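Long-range contacts in arylsulfatase (Pseudoalteromonas sp. MB47, PDB 7AJ0), which removes sulfate groups from the polysaccharide fucoidan, probably by exo-acting hydrolysis of sulfate esters at a calcium-binding active site: residues Leu58-Leu62 against Ser269-Asn273; Asn326-Asp331 against Arg342-Gly346. All coordinates share one frame. Numbering follows the deposited sequence.

Both contacts lie at the calcium site of the sulfatase domain, with their centres about 12 Å apart. Strand 53-59 runs in the mixed sheet between strands 262-267 and 318-324, parallel to both. Contact 1 joins the loops that leave the C-terminal ends of strands 53-59 and 262-267. Contact 2 comes later in the chain, inside the long connection from strand 318-324 to helix 350-353. The two meet directly: D61 OD2 forms a salt bridge with K345 NZ at 3.0 Å, and D61 OD1 is 2.6 Å from N326 ND2, a probable hydrogen bond. D60 and D61 from contact 1 and N326 from contact 2 thus build one metal site, completed by C102 and D325.

Contact 1: Leu58-Leu62 against Ser269-Asn273; sequences LVDDL and SKIHN. With CA (calcium ion), chain G.
In the alkaline-phosphatase-like alpha/beta fold of sulfatases, at the C-terminal ends of the parallel strands, the loop after strand 53-59 meets the loop after strand 262-267 and carries two of the calcium-binding aspartates. D60, I271 and H272 form the heart of this contact. D60 and I271 are in register, 5.4 Å between their CA atoms. The peptide bond before I271 is cis, so K270 O and I271 N face the same way and clasp the D60 backbone: D60 N donates to K270 O at 2.9 Å, and I271 N to D60 O at 2.8 Å. D60 takes the t rotamer, putting OD1 2.2 Å from the calcium, while OD2 has a salt bridge to K157. D61 follows in a left-handed conformation (phi 58°, psi 39°), which turns its m side chain to the same ion, OD1 at 2.3 Å; its OD2 has a salt bridge to K345. C102, D325 and N326 complete the site. I271 (chi1 p, chi2 t) places CD1 3.4 Å from D61 O and 4.3 Å from L62 CD1. The H272 ring turns an edge to D60, CD2 3.1 Å from OD2, and its ND1 donates to N273 O at 2.9 Å.

Contact 2: Asn326-Asp331 against Arg342-Gly346; sequences NGPNED and RGGKG. With CA (calcium ion), chain G.
K345 stretches, all four chi angles t, across the loop N326-N329. The touching parts run 109° apart, and the closest CA atoms are G327 and K345, 4.8 Å apart. One backbone hydrogen bond pins the crossing, K345 N to P328 O at 2.9 Å. G344 matters here, since a CB on it would sit 2.8 Å from P328 O. The lysine's methylenes pass G327 O (3.4 Å from CB), N326 ND2 (3.4 Å from CG) and N329 CB (4.0 Å from CD). N326, chi1 p, binds calcium through OD1 at 2.4 Å while its ND2 donates to G327 O at 2.9 Å. N329, chi1 t, centres an inverse gamma turn; E330 (m, t) carries OE1 to 3.4 Å from G343 O, an unbonded pair of acceptors. A water accepts from E330 N (2.9 Å) and lies 3.1 Å from K345 O. K345 NZ forms a salt bridge with D61 OD2 beside the metal, consistent with the active-site lysine that helps bind the sulfate group in this family.

Contact 1: Leu58-Leu62 against Ser269-Asn273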
ATOM      1  N   LEU A  58     -26.393 -13.642  25.739  1.00 22.18           N
ATOM      2  CA  LEU A  58     -25.041 -13.436  25.231  1.00 22.02           C
ATOM      3  C   LEU A  58     -24.951 -14.072  23.850  1.00 22.03           C
ATOM      4  O   LEU A  58     -24.885 -15.298  23.724  1.00 22.27           O
ATOM      5  CB  LEU A  58     -24.018 -14.031  26.192  1.00 22.18           C
ATOM      6  CG  LEU A  58     -22.550 -13.685  25.964  1.00 22.07           C
ATOM      7  CD1 LEU A  58     -22.297 -12.193  26.113  1.00 26.64           C
ATOM      8  CD2 LEU A  58     -21.695 -14.478  26.943  1.00 28.00           C
ATOM      9  N   VAL A  59     -24.954 -13.239  22.820  1.00 21.83           N
ATOM     10  CA  VAL A  59     -24.791 -13.700  21.448  1.00 21.86           C
ATOM     11  C   VAL A  59     -23.305 -13.736  21.120  1.00 21.82           C
ATOM     12  O   VAL A  59     -22.529 -12.891  21.581  1.00 21.66           O
ATOM     13  CB  VAL A  59     -25.559 -12.798  20.466  1.00 21.75           C
ATOM     14  CG1 VAL A  59     -25.545 -13.403  19.071  1.00 22.34           C
ATOM     15  CG2 VAL A  59     -26.985 -12.594  20.947  1.00 29.78           C
ATOM     16  N   ASP A  60     -22.905 -14.717  20.318  1.00 22.00           N
ATOM     17  CA  ASP A  60     -21.501 -14.943  20.005  1.00 22.06           C
ATOM     18  C   ASP A  60     -21.128 -14.216  18.719  1.00 23.01           C
ATOM     19  O   ASP A  60     -21.800 -14.371  17.695  1.00 22.01           O
ATOM     20  CB  ASP A  60     -21.230 -16.444  19.873  1.00 22.41           C
ATOM     21  CG  ASP A  60     -19.756 -16.788  19.955  1.00 22.56           C
ATOM     22  OD1 ASP A  60     -18.932 -15.868  20.113  1.00 25.19           O
ATOM     23  OD2 ASP A  60     -19.422 -17.988  19.863  1.00 30.07           O
ATOM     24  N   ASP A  61     -20.064 -13.412  18.786  1.00 21.82           N
ATOM     25  CA  ASP A  61     -19.491 -12.759  17.608  1.00 21.78           C
ATOM     26  C   ASP A  61     -20.512 -11.878  16.894  1.00 21.64           C
ATOM     27  O   ASP A  61     -20.548 -11.811  15.664  1.00 21.74           O
ATOM     28  CB  ASP A  61     -18.905 -13.791  16.640  1.00 22.07           C
ATOM     29  CG  ASP A  61     -17.685 -14.497  17.203  1.00 22.26           C
ATOM     30  OD1 ASP A  61     -17.295 -14.184  18.345  1.00 22.17           O
ATOM     31  OD2 ASP A  61     -17.113 -15.358  16.504  1.00 22.56           O
ATOM     32  N   LEU A  62     -21.340 -11.186  17.670  1.00 21.47           N
ATOM     33  CA  LEU A  62     -22.348 -10.290  17.124  1.00 21.40           C
ATOM     34  C   LEU A  62     -21.785  -8.879  17.031  1.00 21.30           C
ATOM     35  O   LEU A  62     -21.266  -8.343  18.015  1.00 21.13           O
ATOM     36  CB  LEU A  62     -23.603 -10.298  17.996  1.00 21.38           C
ATOM     37  CG  LEU A  62     -24.800  -9.508  17.463  1.00 21.39           C
ATOM     38  CD1 LEU A  62     -25.463 -10.269  16.323  1.00 21.60           C
ATOM     39  CD2 LEU A  62     -25.799  -9.209  18.572  1.00 29.39           C
ATOM     40  N   SER A 269     -24.904 -20.312  20.814  1.00 23.49           N
ATOM     41  CA  SER A 269     -23.796 -20.738  19.967  1.00 23.60           C
ATOM     42  C   SER A 269     -23.656 -19.814  18.763  1.00 23.33           C
ATOM     43  O   SER A 269     -22.540 -19.507  18.329  1.00 23.26           O
ATOM     44  CB  SER A 269     -23.995 -22.178  19.505  1.00 25.94           C
ATOM     45  OG  SER A 269     -22.992 -22.543  18.571  1.00 24.24           O
ATOM     46  N   LYS A 270     -24.775 -19.367  18.207  1.00 23.24           N
ATOM     47  CA  LYS A 270     -24.740 -18.407  17.111  1.00 25.92           C
ATOM     48  C   LYS A 270     -24.215 -17.065  17.611  1.00 22.64           C
ATOM     49  O   LYS A 270     -24.369 -16.722  18.785  1.00 22.51           O
ATOM     50  CB  LYS A 270     -26.132 -18.253  16.507  1.00 23.10           C
ATOM     51  CG  LYS A 270     -26.590 -19.471  15.728  1.00 23.52           C
ATOM     52  CD  LYS A 270     -28.106 -19.549  15.645  1.00 23.67           C
ATOM     53  CE  LYS A 270     -28.546 -20.763  14.834  1.00 24.14           C
ATOM     54  NZ  LYS A 270     -28.019 -22.044  15.388  1.00 24.44           N
ATOM     55  N   ILE A 271     -23.587 -16.289  16.714  1.00 22.50           N
ATOM     56  CA  ILE A 271     -23.444 -16.596  15.301  1.00 22.69           C
ATOM     57  C   ILE A 271     -22.008 -16.999  14.955  1.00 22.82           C
ATOM     58  O   ILE A 271     -21.461 -16.585  13.933  1.00 22.84           O
ATOM     59  CB  ILE A 271     -23.862 -15.383  14.428  1.00 22.73           C
ATOM     60  CG1 ILE A 271     -23.041 -14.143  14.803  1.00 22.22           C
ATOM     61  CG2 ILE A 271     -25.345 -15.094  14.591  1.00 22.51           C
ATOM     62  CD1 ILE A 271     -23.233 -12.982  13.856  1.00 28.53           C
ATOM     63  N   HIS A 272     -21.396 -17.800  15.821  1.00 22.95           N
ATOM     64  CA  HIS A 272     -20.064 -18.316  15.547  1.00 23.17           C
ATOM     65  C   HIS A 272     -20.100 -19.247  14.339  1.00 23.56           C
ATOM     66  O   HIS A 272     -21.075 -19.968  14.111  1.00 23.75           O
ATOM     67  CB  HIS A 272     -19.523 -19.065  16.764  1.00 23.32           C
ATOM     68  CG  HIS A 272     -18.029 -19.080  16.854  1.00 23.44           C
ATOM     69  ND1 HIS A 272     -17.235 -19.798  15.986  1.00 23.81           N
ATOM     70  CD2 HIS A 272     -17.184 -18.469  17.719  1.00 23.30           C
ATOM     71  CE1 HIS A 272     -15.965 -19.627  16.310  1.00 23.88           C
ATOM     72  NE2 HIS A 272     -15.908 -18.823  17.356  1.00 23.58           N
ATOM     73  N   ASN A 273     -19.026 -19.226  13.557  1.00 23.71           N
ATOM     74  CA  ASN A 273     -18.910 -20.154  12.436  1.00 24.16           C
ATOM     75  C   ASN A 273     -18.628 -21.560  12.955  1.00 24.57           C
ATOM     76  O   ASN A 273     -18.045 -21.737  14.027  1.00 24.55           O
ATOM     77  CB  ASN A 273     -17.796 -19.709  11.489  1.00 28.25           C
ATOM     78  CG  ASN A 273     -16.419 -20.128  11.970  1.00 24.47           C
ATOM     79  OD1 ASN A 273     -15.911 -19.611  12.965  1.00 24.23           O
ATOM     80  ND2 ASN A 273     -15.803 -21.065  11.259  1.00 24.97           N
TER
HETATM   81 CA    CA G 600     -17.102 -14.765  20.527  1.00 22.07          CA
HETATM   82  O   HOH W   1     -17.267 -16.792  14.414  1.00 22.07           O

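Contact 2: Asn326-Asp331 against Arg342-Gly346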
ATOM      1  N   ASN A 326     -17.873 -10.291  21.614  1.00 21.40           N
ATOM      2  CA  ASN A 326     -16.851  -9.571  20.859  1.00 21.38           C
ATOM      3  C   ASN A 326     -17.453  -9.173  19.516  1.00 21.29           C
ATOM      4  O   ASN A 326     -18.609  -9.484  19.213  1.00 21.26           O
ATOM      5  CB  ASN A 326     -15.582 -10.408  20.687  1.00 21.62           C
ATOM      6  CG  ASN A 326     -15.869 -11.803  20.178  1.00 22.34           C
ATOM      7  OD1 ASN A 326     -15.765 -12.781  20.920  1.00 22.01           O
ATOM      8  ND2 ASN A 326     -16.239 -11.903  18.906  1.00 34.83           N
ATOM      9  N   GLY A 327     -16.654  -8.472  18.713  1.00 21.31           N
ATOM     10  CA  GLY A 327     -17.111  -7.983  17.436  1.00 21.29           C
ATOM     11  C   GLY A 327     -17.171  -9.073  16.390  1.00 21.48           C
ATOM     12  O   GLY A 327     -16.876 -10.249  16.640  1.00 21.63           O
ATOM     13  N   PRO A 328     -17.542  -8.676  15.176  1.00 21.53           N
ATOM     14  CA  PRO A 328     -17.760  -9.669  14.115  1.00 21.75           C
ATOM     15  C   PRO A 328     -16.474 -10.376  13.723  1.00 21.99           C
ATOM     16  O   PRO A 328     -15.398  -9.775  13.676  1.00 22.03           O
ATOM     17  CB  PRO A 328     -18.316  -8.834  12.954  1.00 21.79           C
ATOM     18  CG  PRO A 328     -17.760  -7.465  13.181  1.00 21.67           C
ATOM     19  CD  PRO A 328     -17.671  -7.291  14.683  1.00 27.23           C
ATOM     20  N   ASN A 329     -16.598 -11.671  13.437  1.00 22.21           N
ATOM     21  CA  ASN A 329     -15.483 -12.479  12.950  1.00 30.87           C
ATOM     22  C   ASN A 329     -15.427 -12.326  11.435  1.00 22.76           C
ATOM     23  O   ASN A 329     -15.975 -13.134  10.685  1.00 22.97           O
ATOM     24  CB  ASN A 329     -15.653 -13.936  13.357  1.00 31.55           C
ATOM     25  CG  ASN A 329     -14.448 -14.783  12.999  1.00 23.13           C
ATOM     26  OD1 ASN A 329     -13.571 -14.348  12.254  1.00 32.43           O
ATOM     27  ND2 ASN A 329     -14.402 -16.000  13.528  1.00 24.38           N
ATOM     28  N   GLU A 330     -14.754 -11.270  10.976  1.00 22.75           N
ATOM     29  CA  GLU A 330     -14.645 -11.034   9.542  1.00 23.01           C
ATOM     30  C   GLU A 330     -13.787 -12.081   8.842  1.00 23.45           C
ATOM     31  O   GLU A 330     -13.886 -12.225   7.619  1.00 27.32           O
ATOM     32  CB  GLU A 330     -14.067  -9.643   9.283  1.00 22.96           C
ATOM     33  CG  GLU A 330     -14.873  -8.513   9.900  1.00 22.60           C
ATOM     34  CD  GLU A 330     -14.501  -7.156   9.332  1.00 50.47           C
ATOM     35  OE1 GLU A 330     -13.296  -6.909   9.110  1.00 46.80           O
ATOM     36  OE2 GLU A 330     -15.418  -6.338   9.097  1.00 49.56           O
ATOM     37  N   ASP A 331     -12.958 -12.819   9.585  1.00 31.36           N
ATOM     38  CA  ASP A 331     -12.052 -13.771   8.953  1.00 24.03           C
ATOM     39  C   ASP A 331     -12.799 -14.924   8.296  1.00 24.29           C
ATOM     40  O   ASP A 331     -12.285 -15.528   7.347  1.00 24.75           O
ATOM     41  CB  ASP A 331     -11.061 -14.324   9.979  1.00 24.13           C
ATOM     42  CG  ASP A 331     -10.091 -13.274  10.474  1.00 25.73           C
ATOM     43  OD1 ASP A 331     -10.513 -12.406  11.269  1.00 23.61           O
ATOM     44  OD2 ASP A 331      -8.908 -13.320  10.067  1.00 24.38           O
ATOM     45  N   ARG A 342     -14.132  -0.003  12.585  1.00 28.82           N
ATOM     46  CA  ARG A 342     -12.946  -0.551  11.949  1.00 22.22           C
ATOM     47  C   ARG A 342     -12.563  -1.893  12.563  1.00 22.12           C
ATOM     48  O   ARG A 342     -12.771  -2.143  13.753  1.00 21.90           O
ATOM     49  CB  ARG A 342     -11.787   0.435  12.083  1.00 22.41           C
ATOM     50  CG  ARG A 342     -10.467  -0.055  11.524  1.00 22.69           C
ATOM     51  CD  ARG A 342      -9.428   1.050  11.588  1.00 22.93           C
ATOM     52  NE  ARG A 342      -8.169   0.669  10.958  1.00 23.28           N
ATOM     53  CZ  ARG A 342      -7.165   1.509  10.725  1.00 23.60           C
ATOM     54  NH1 ARG A 342      -7.273   2.785  11.068  1.00 23.61           N
ATOM     55  NH2 ARG A 342      -6.056   1.073  10.146  1.00 23.96           N
ATOM     56  N   GLY A 343     -11.993  -2.763  11.730  1.00 22.34           N
ATOM     57  CA  GLY A 343     -11.482  -4.018  12.222  1.00 22.35           C
ATOM     58  C   GLY A 343     -12.591  -4.986  12.598  1.00 22.15           C
ATOM     59  O   GLY A 343     -13.655  -5.034  11.979  1.00 28.13           O
ATOM     60  N   GLY A 344     -12.329  -5.767  13.641  1.00 22.07           N
ATOM     61  CA  GLY A 344     -13.288  -6.763  14.084  1.00 21.94           C
ATOM     62  C   GLY A 344     -12.685  -7.628  15.172  1.00 21.97           C
ATOM     63  O   GLY A 344     -11.703  -7.247  15.811  1.00 22.03           O
ATOM     64  N   LYS A 345     -13.293  -8.797  15.370  1.00 21.98           N
ATOM     65  CA  LYS A 345     -12.804  -9.746  16.363  1.00 22.09           C
ATOM     66  C   LYS A 345     -11.305  -9.968  16.205  1.00 22.40           C
ATOM     67  O   LYS A 345     -10.789 -10.067  15.088  1.00 22.62           O
ATOM     68  CB  LYS A 345     -13.554 -11.072  16.221  1.00 22.18           C
ATOM     69  CG  LYS A 345     -13.219 -12.119  17.263  1.00 22.34           C
ATOM     70  CD  LYS A 345     -13.860 -13.443  16.879  1.00 22.52           C
ATOM     71  CE  LYS A 345     -13.755 -14.475  17.985  1.00 24.25           C
ATOM     72  NZ  LYS A 345     -14.389 -15.760  17.571  1.00 27.06           N
ATOM     73  N   GLY A 346     -10.608 -10.038  17.334  1.00 22.46           N
ATOM     74  CA  GLY A 346      -9.179 -10.245  17.336  1.00 22.81           C
ATOM     75  C   GLY A 346      -8.341  -8.991  17.306  1.00 22.82           C
ATOM     76  O   GLY A 346      -7.114  -9.087  17.175  1.00 23.16           O
TER
HETATM   77 CA    CA G 600     -17.102 -14.765  20.527  1.00 22.07          CA
HETATM   78  O   HOH W   2     -12.343 -10.679  12.534  1.00 29.37           O